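Local coordinates for 433aa long hypothetical phosphoribosylglycinamide formyl transferase (Pyrococcus horikoshii, PDB 2DWC), which is of unknown function but belongs to the ATP-grasp superfamily and binds ADP in a pocket, at residues M69-L74 with A92-A97. Sequence-based numbering, arbitrary orientation.
Sequences MDKDFL and AINLDA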
loop_
_atom_site.group_PDB
_atom_site.type_symbol
_atom_site.label_atom_id
_atom_site.label_comp_id
_atom_site.label_asym_id
_atom_site.label_seq_id
_atom_site.Cartn_x
_atom_site.Cartn_y
_atom_site.Cartn_z
ATOM N N MET B 69 -21.175 20.772 -1.952
ATOM C CA MET B 69 -22.172 21.238 -2.897
ATOM C C MET B 69 -22.110 22.778 -2.953
ATOM O O MET B 69 -22.831 23.435 -3.735
ATOM C CB MET B 69 -23.587 20.762 -2.496
ATOM C CG MET B 69 -23.766 19.260 -2.647
ATOM S SD MET B 69 -23.501 18.760 -4.380
ATOM C CE MET B 69 -24.764 19.712 -5.217
ATOM N N ASP B 70 -21.219 23.382 -2.153
ATOM C CA ASP B 70 -21.072 24.847 -2.131
ATOM C C ASP B 70 -19.922 25.262 -3.032
ATOM O O ASP B 70 -18.736 25.026 -2.712
ATOM C CB ASP B 70 -20.817 25.316 -0.687
ATOM C CG ASP B 70 -20.503 26.831 -0.590
ATOM O OD1 ASP B 70 -20.309 27.328 0.536
ATOM O OD2 ASP B 70 -20.446 27.523 -1.614
ATOM N N LYS B 71 -20.260 25.858 -4.181
ATOM C CA LYS B 71 -19.227 26.265 -5.141
ATOM C C LYS B 71 -18.157 27.201 -4.574
ATOM O O LYS B 71 -16.991 27.117 -4.946
ATOM C CB LYS B 71 -19.895 26.946 -6.341
ATOM C CG LYS B 71 -18.928 27.523 -7.294
ATOM C CD LYS B 71 -19.668 27.892 -8.607
ATOM C CE LYS B 71 -20.532 29.132 -8.420
ATOM N NZ LYS B 71 -21.280 29.485 -9.715
ATOM N N ASP B 72 -18.559 28.135 -3.705
ATOM C CA ASP B 72 -17.612 29.103 -3.128
ATOM C C ASP B 72 -16.569 28.400 -2.229
ATOM O O ASP B 72 -15.390 28.831 -2.185
ATOM C CB ASP B 72 -18.321 30.088 -2.174
ATOM C CG ASP B 72 -19.056 31.221 -2.854
ATOM O OD1 ASP B 72 -19.099 31.299 -4.110
ATOM O OD2 ASP B 72 -19.601 32.053 -2.051
ATOM N N PHE B 73 -17.026 27.408 -1.469
ATOM C CA PHE B 73 -16.124 26.646 -0.598
ATOM C C PHE B 73 -15.065 25.960 -1.467
ATOM O O PHE B 73 -13.857 26.075 -1.218
ATOM C CB PHE B 73 -16.907 25.601 0.225
ATOM C CG PHE B 73 -16.029 24.537 0.826
ATOM C CD1 PHE B 73 -14.976 24.887 1.654
ATOM C CD2 PHE B 73 -16.254 23.194 0.546
ATOM C CE1 PHE B 73 -14.136 23.887 2.215
ATOM C CE2 PHE B 73 -15.445 22.183 1.086
ATOM C CZ PHE B 73 -14.359 22.536 1.938
ATOM N N LEU B 74 -15.523 25.248 -2.490
ATOM C CA LEU B 74 -14.599 24.546 -3.370
ATOM C C LEU B 74 -13.654 25.508 -4.073
ATOM O O LEU B 74 -12.450 25.216 -4.209
ATOM C CB LEU B 74 -15.369 23.680 -4.401
ATOM C CG LEU B 74 -16.260 22.582 -3.772
ATOM C CD1 LEU B 74 -16.955 21.802 -4.907
ATOM C CD2 LEU B 74 -15.421 21.619 -2.905
ATOM N N ALA B 92 -21.850 13.736 -5.512
ATOM C CA ALA B 92 -22.423 14.888 -4.791
ATOM C C ALA B 92 -21.448 16.044 -4.578
ATOM O O ALA B 92 -21.082 16.406 -3.458
ATOM C CB ALA B 92 -22.998 14.443 -3.470
ATOM N N ILE B 93 -21.012 16.596 -5.692
ATOM C CA ILE B 93 -20.113 17.719 -5.691
ATOM C C ILE B 93 -20.779 18.781 -6.562
ATOM O O ILE B 93 -21.519 18.467 -7.492
ATOM C CB ILE B 93 -18.739 17.313 -6.272
ATOM C CG1 ILE B 93 -17.992 16.427 -5.268
ATOM C CG2 ILE B 93 -17.918 18.529 -6.593
ATOM C CD1 ILE B 93 -16.847 15.681 -5.903
ATOM N N ASN B 94 -20.543 20.047 -6.265
ATOM C CA ASN B 94 -21.132 21.094 -7.091
ATOM C C ASN B 94 -20.614 20.960 -8.526
ATOM O O ASN B 94 -19.410 21.119 -8.785
ATOM C CB ASN B 94 -20.763 22.470 -6.529
ATOM C CG ASN B 94 -21.468 23.608 -7.261
ATOM O OD1 ASN B 94 -21.176 23.895 -8.432
ATOM N ND2 ASN B 94 -22.406 24.261 -6.569
ATOM N N LEU B 95 -21.519 20.684 -9.482
ATOM C CA LEU B 95 -21.065 20.501 -10.874
ATOM C C LEU B 95 -20.636 21.787 -11.574
ATOM O O LEU B 95 -19.679 21.786 -12.354
ATOM C CB LEU B 95 -22.158 19.775 -11.685
ATOM C CG LEU B 95 -22.687 18.466 -11.106
ATOM C CD1 LEU B 95 -23.921 18.033 -11.945
ATOM C CD2 LEU B 95 -21.593 17.374 -11.096
ATOM N N ASP B 96 -21.317 22.902 -11.317
ATOM C CA ASP B 96 -20.875 24.160 -11.913
ATOM C C ASP B 96 -19.422 24.453 -11.483
ATOM O O ASP B 96 -18.635 24.995 -12.236
ATOM C CB ASP B 96 -21.741 25.344 -11.435
ATOM C CG ASP B 96 -23.098 25.406 -12.133
ATOM O OD1 ASP B 96 -23.330 24.622 -13.071
ATOM O OD2 ASP B 96 -23.931 26.240 -11.734
ATOM N N ALA B 97 -19.082 24.130 -10.242
ATOM C CA ALA B 97 -17.725 24.409 -9.791
ATOM C C ALA B 97 -16.712 23.668 -10.650
ATOM O O ALA B 97 -15.696 24.233 -11.052
ATOM C CB ALA B 97 -17.537 23.989 -8.290
#
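With chi1 at -174°, Asn-94 CG lies anti to the backbone N, and chi2 of -69° turns the amide so that ND2 faces Met-69 O; the chain of Met-69, bent at chi2 (-60°), lays its sulfur over the backbone of Ala-92 and Ile-93. Asparagine suits the place because its two ends do different jobs. Asn-94 ND2 donates to Met-69 O at 3.0 Å, nearly straight, and though that oxygen lies in the amide plane of Asn-94, the donor sits above the carbonyl plane of Met-69. Asn-94 OD1 accepts from Ala-97 N at 2.8 Å, capping helix 95-103 from the N-cap position. Met-69 SD lies 3.4 Å from Ala-92 C, a flexible thioether fitting closely against peptide. Deeper in, Leu-74 CD1 meets Ile-93 CG2 at 3.8 Å, the two branched chains crossing at about a right angle, while the small Ala-97 lets its CB approach both Leu-74 CD1 and Lys-71 CG. The aliphatic part of Lys-71 thus covers the helix start, and its NZ forms a salt bridge with Glu-100. Asp-70 caps helix 71-81 through weak bonds to OD2. In this Rossmann-like preATP-grasp region, one amide therefore both caps a helix and ties its start to the loop leading into another, fixing the amide's rotation.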